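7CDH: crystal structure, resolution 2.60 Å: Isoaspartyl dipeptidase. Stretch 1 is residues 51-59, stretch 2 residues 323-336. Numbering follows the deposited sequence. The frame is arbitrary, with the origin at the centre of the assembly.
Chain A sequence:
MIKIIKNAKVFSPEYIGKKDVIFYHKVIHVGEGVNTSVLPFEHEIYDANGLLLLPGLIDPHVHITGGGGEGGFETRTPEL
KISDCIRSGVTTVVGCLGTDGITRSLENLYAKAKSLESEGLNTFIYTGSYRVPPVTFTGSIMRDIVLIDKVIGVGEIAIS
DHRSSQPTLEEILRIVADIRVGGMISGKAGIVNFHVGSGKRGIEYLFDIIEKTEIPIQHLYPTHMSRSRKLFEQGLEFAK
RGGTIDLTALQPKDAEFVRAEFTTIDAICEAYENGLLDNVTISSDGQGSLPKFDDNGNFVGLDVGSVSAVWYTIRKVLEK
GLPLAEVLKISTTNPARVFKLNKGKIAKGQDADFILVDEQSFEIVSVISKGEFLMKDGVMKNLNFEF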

# COMPACT_ATOMS: atom_id res chain seq x y z
N LEU A 51 15.21 20.53 -55.92
CA LEU A 51 14.71 20.37 -54.53
C LEU A 51 15.44 21.32 -53.57
O LEU A 51 16.63 21.59 -53.75
CB LEU A 51 14.85 18.91 -54.08
CG LEU A 51 14.32 17.84 -55.04
CD1 LEU A 51 14.50 16.45 -54.45
CD2 LEU A 51 12.86 18.07 -55.42
N LEU A 52 14.69 21.78 -52.56
CA LEU A 52 15.20 22.41 -51.32
C LEU A 52 15.41 21.27 -50.30
O LEU A 52 14.51 20.40 -50.20
CB LEU A 52 14.17 23.42 -50.81
CG LEU A 52 13.44 24.25 -51.88
CD1 LEU A 52 12.53 25.29 -51.26
CD2 LEU A 52 14.43 24.94 -52.80
N LEU A 53 16.57 21.24 -49.64
CA LEU A 53 16.91 20.40 -48.47
C LEU A 53 16.67 21.21 -47.19
O LEU A 53 17.36 22.23 -47.00
CB LEU A 53 18.36 19.92 -48.57
CG LEU A 53 18.80 19.00 -47.43
CD1 LEU A 53 18.18 17.62 -47.57
CD2 LEU A 53 20.31 18.88 -47.34
N LEU A 54 15.75 20.73 -46.34
CA LEU A 54 15.31 21.35 -45.07
C LEU A 54 15.69 20.42 -43.91
O LEU A 54 15.93 19.22 -44.08
CB LEU A 54 13.80 21.59 -45.12
CG LEU A 54 13.27 22.81 -45.87
CD1 LEU A 54 14.00 23.08 -47.17
CD2 LEU A 54 11.78 22.68 -46.15
N PRO A 55 15.75 20.92 -42.66
CA PRO A 55 15.87 20.03 -41.51
C PRO A 55 14.52 19.32 -41.35
O PRO A 55 13.52 19.92 -41.64
CB PRO A 55 16.15 20.97 -40.33
CG PRO A 55 16.38 22.34 -40.97
CD PRO A 55 15.59 22.32 -42.25
N GLY A 56 14.52 18.05 -40.90
CA GLY A 56 13.27 17.33 -40.62
C GLY A 56 12.45 18.12 -39.61
O GLY A 56 13.04 18.69 -38.68
N LEU A 57 11.14 18.19 -39.82
CA LEU A 57 10.21 18.91 -38.93
C LEU A 57 10.03 18.13 -37.62
O LEU A 57 10.02 16.86 -37.62
CB LEU A 57 8.88 19.03 -39.67
CG LEU A 57 8.91 19.68 -41.04
CD1 LEU A 57 7.50 19.78 -41.62
CD2 LEU A 57 9.52 21.06 -40.92
N ILE A 58 9.92 18.87 -36.54
CA ILE A 58 9.74 18.39 -35.14
C ILE A 58 8.35 18.85 -34.70
O ILE A 58 8.13 20.07 -34.72
CB ILE A 58 10.84 18.97 -34.25
CG1 ILE A 58 12.23 18.62 -34.79
CG2 ILE A 58 10.65 18.55 -32.81
CD1 ILE A 58 13.35 19.42 -34.13
N ASP A 59 7.43 17.91 -34.47
CA ASP A 59 6.06 18.16 -33.96
C ASP A 59 6.09 17.89 -32.45
O ASP A 59 6.13 16.74 -32.03
CB ASP A 59 5.07 17.29 -34.71
CG ASP A 59 3.61 17.64 -34.48
OD1 ASP A 59 3.32 18.44 -33.54
OD2 ASP A 59 2.74 17.10 -35.24
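Stretch 2 (323-336) PLAEVLKISTTNPA

Stretch 2 packs on stretch 1 as a helical segment laid along an extended strand, a mainly apolar contact that is pinned by one backbone hydrogen bond and one bridging water. The two pieces bury 477 Å² between them, both sides summed, although the touching residues lie at least 271 positions apart in the sequence.

The backbone angles define the two partners. Stretch 1 is extended, with strand at 51-55 and 57-59 and Gly56 between them at phi/psi -56/139. Stretch 2 begins with Pro323 at an N-cap position, and its carbonyl O accepts from Glu326 N at 3.0 Å and from Val327 N at 3.1 Å. Helix starts at Leu324, and i to i-3 bonds appear further on, Ile330 N to Val327 O (3.1 Å) and Ser331 N to Leu328 O (3.2 Å). Ser331 (-129/6) and Thr332 (-136/-79) depart from helical values, and a second helix starts at Thr333 and continues beyond the stretch.

The order of contacts gives the direction: Leu52 meets Leu324, Leu54 and Pro55 meet Leu328, Leu57 meets Ser331, and Ile58 meets Thr332, Pro335 and Ala336. Both chains therefore advance the same way through the contact. The CA atoms approach most closely where Leu57 CA lies 5.3 Å from Ser331 CA.

At the early end, Leu52 CD1 lies 4.1 Å from Leu324 CD2, with CA-to-CB pointing toward the other stretch in both residues. One turn later, Leu328 (chi1 m, chi2 t) brings CD1 to 3.9 Å from Leu54 CG and 4.2 Å from Pro55 CD, while its CD2 is 4.4 Å from Leu57 CD2. Alternation along the strand explains why Leu52 and Leu54 take part while Leu53, between them, is out of reach.

The polar link forms at Ser331, two residues before the second helix starts at Thr333. Ile58 N donates to Ser331 O at 2.9 Å with an N-H...O angle of 160°, a nearly straight bond. The same carbonyl receives a CA-H...O contact from Leu57, whose CA is 3.6 Å from Ser331 O, with an angle of 139° at the hydrogen. A water extends the link: it donates to Ile58 O at 2.6 Å and accepts from Ser331 OG at 2.8 Å, so both backbone polar atoms of Ile58 are tied to Ser331, one directly and one through solvent.

Thr332 turns its two side-chain ends to different tasks. Thr332 OG1 donates to Leu328 O at 2.7 Å within stretch 2, whereas Thr332 CG2 lies 4.0 Å from both Pro55 CB and Gly56 O.

Ile58 has the largest area covered by the other stretch, 90 Å². Ile58 CG2 is 3.6 Å from Pro335 CB; Ile58 CD1 reaches 3.6 Å from Thr332 O and 4.2 Å from Ala336 CB, at the start of the second helix. The CA-to-CB bond of Asp59 points away from stretch 2, and its carboxylate is hydrogen-bonded elsewhere in the structure.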

# COMPACT_ATOMS: atom_id res chain seq x y z
N PRO A 323 10.00 34.92 -45.12
CA PRO A 323 11.07 34.08 -45.68
C PRO A 323 11.16 32.69 -45.01
O PRO A 323 10.99 32.58 -43.83
CB PRO A 323 12.36 34.89 -45.44
CG PRO A 323 12.05 35.85 -44.30
CD PRO A 323 10.54 36.01 -44.28
N LEU A 324 11.44 31.67 -45.80
CA LEU A 324 11.46 30.26 -45.39
C LEU A 324 12.48 30.06 -44.26
O LEU A 324 12.15 29.39 -43.28
CB LEU A 324 11.74 29.38 -46.60
CG LEU A 324 11.76 27.88 -46.31
CD1 LEU A 324 10.44 27.43 -45.64
CD2 LEU A 324 12.01 27.10 -47.58
N ALA A 325 13.66 30.65 -44.33
CA ALA A 325 14.68 30.50 -43.27
C ALA A 325 14.10 30.91 -41.90
O ALA A 325 14.57 30.40 -40.87
CB ALA A 325 15.91 31.30 -43.59
N GLU A 326 13.14 31.82 -41.89
CA GLU A 326 12.56 32.39 -40.66
C GLU A 326 11.38 31.51 -40.22
O GLU A 326 11.33 31.15 -39.04
CB GLU A 326 12.16 33.85 -40.90
CG GLU A 326 13.36 34.80 -40.91
CD GLU A 326 14.07 34.95 -39.57
OE1 GLU A 326 15.33 34.98 -39.56
OE2 GLU A 326 13.37 35.04 -38.53
N VAL A 327 10.47 31.16 -41.13
CA VAL A 327 9.28 30.34 -40.80
C VAL A 327 9.72 28.98 -40.24
O VAL A 327 9.21 28.58 -39.25
CB VAL A 327 8.34 30.20 -41.99
CG1 VAL A 327 7.07 29.50 -41.60
CG2 VAL A 327 7.99 31.56 -42.54
N LEU A 328 10.76 28.37 -40.78
CA LEU A 328 11.19 27.03 -40.37
C LEU A 328 11.54 26.97 -38.89
O LEU A 328 11.59 25.87 -38.35
CB LEU A 328 12.41 26.65 -41.20
CG LEU A 328 12.08 26.11 -42.58
CD1 LEU A 328 13.39 25.78 -43.30
CD2 LEU A 328 11.19 24.88 -42.47
N LYS A 329 11.83 28.10 -38.27
CA LYS A 329 12.25 28.15 -36.86
C LYS A 329 11.18 27.48 -35.99
O LYS A 329 11.58 26.91 -34.97
CB LYS A 329 12.47 29.59 -36.40
CG LYS A 329 13.71 30.24 -36.96
CD LYS A 329 13.80 31.69 -36.53
CE LYS A 329 15.09 32.35 -36.95
NZ LYS A 329 15.25 33.62 -36.22
N ILE A 330 9.91 27.58 -36.37
CA ILE A 330 8.75 27.18 -35.52
C ILE A 330 8.64 25.64 -35.40
O ILE A 330 7.92 25.16 -34.50
CB ILE A 330 7.44 27.78 -36.04
CG1 ILE A 330 7.09 27.26 -37.43
CG2 ILE A 330 7.48 29.29 -35.97
CD1 ILE A 330 5.88 27.97 -38.01
N SER A 331 9.28 24.93 -36.31
CA SER A 331 9.21 23.46 -36.47
C SER A 331 10.61 22.87 -36.53
O SER A 331 10.68 21.67 -36.67
CB SER A 331 8.41 23.08 -37.68
OG SER A 331 7.08 23.53 -37.52
N THR A 332 11.66 23.64 -36.33
CA THR A 332 13.03 23.08 -36.34
C THR A 332 13.79 23.68 -35.15
O THR A 332 13.93 23.02 -34.13
CB THR A 332 13.67 23.26 -37.73
OG1 THR A 332 13.93 24.63 -38.07
CG2 THR A 332 12.83 22.65 -38.83
N THR A 333 14.27 24.89 -35.28
CA THR A 333 15.18 25.49 -34.27
C THR A 333 14.44 25.59 -32.93
O THR A 333 15.07 25.27 -31.94
CB THR A 333 15.67 26.87 -34.75
OG1 THR A 333 16.23 26.55 -36.02
CG2 THR A 333 16.68 27.51 -33.82
N ASN A 334 13.20 26.09 -32.91
CA ASN A 334 12.53 26.47 -31.64
C ASN A 334 12.19 25.21 -30.83
O ASN A 334 12.52 25.14 -29.64
CB ASN A 334 11.36 27.44 -31.86
CG ASN A 334 11.79 28.77 -32.42
OD1 ASN A 334 12.97 29.12 -32.38
ND2 ASN A 334 10.85 29.54 -32.95
N PRO A 335 11.55 24.16 -31.40
CA PRO A 335 11.30 22.92 -30.66
C PRO A 335 12.59 22.25 -30.20
O PRO A 335 12.67 21.87 -29.06
CB PRO A 335 10.58 22.01 -31.66
CG PRO A 335 10.00 22.97 -32.68
CD PRO A 335 10.99 24.11 -32.75
N ALA A 336 13.62 22.23 -31.05
CA ALA A 336 14.94 21.69 -30.67
C ALA A 336 15.47 22.42 -29.43
O ALA A 336 16.01 21.73 -28.52
CB ALA A 336 15.92 21.78 -31.79
O HOH W 1 6.34 21.85 -35.40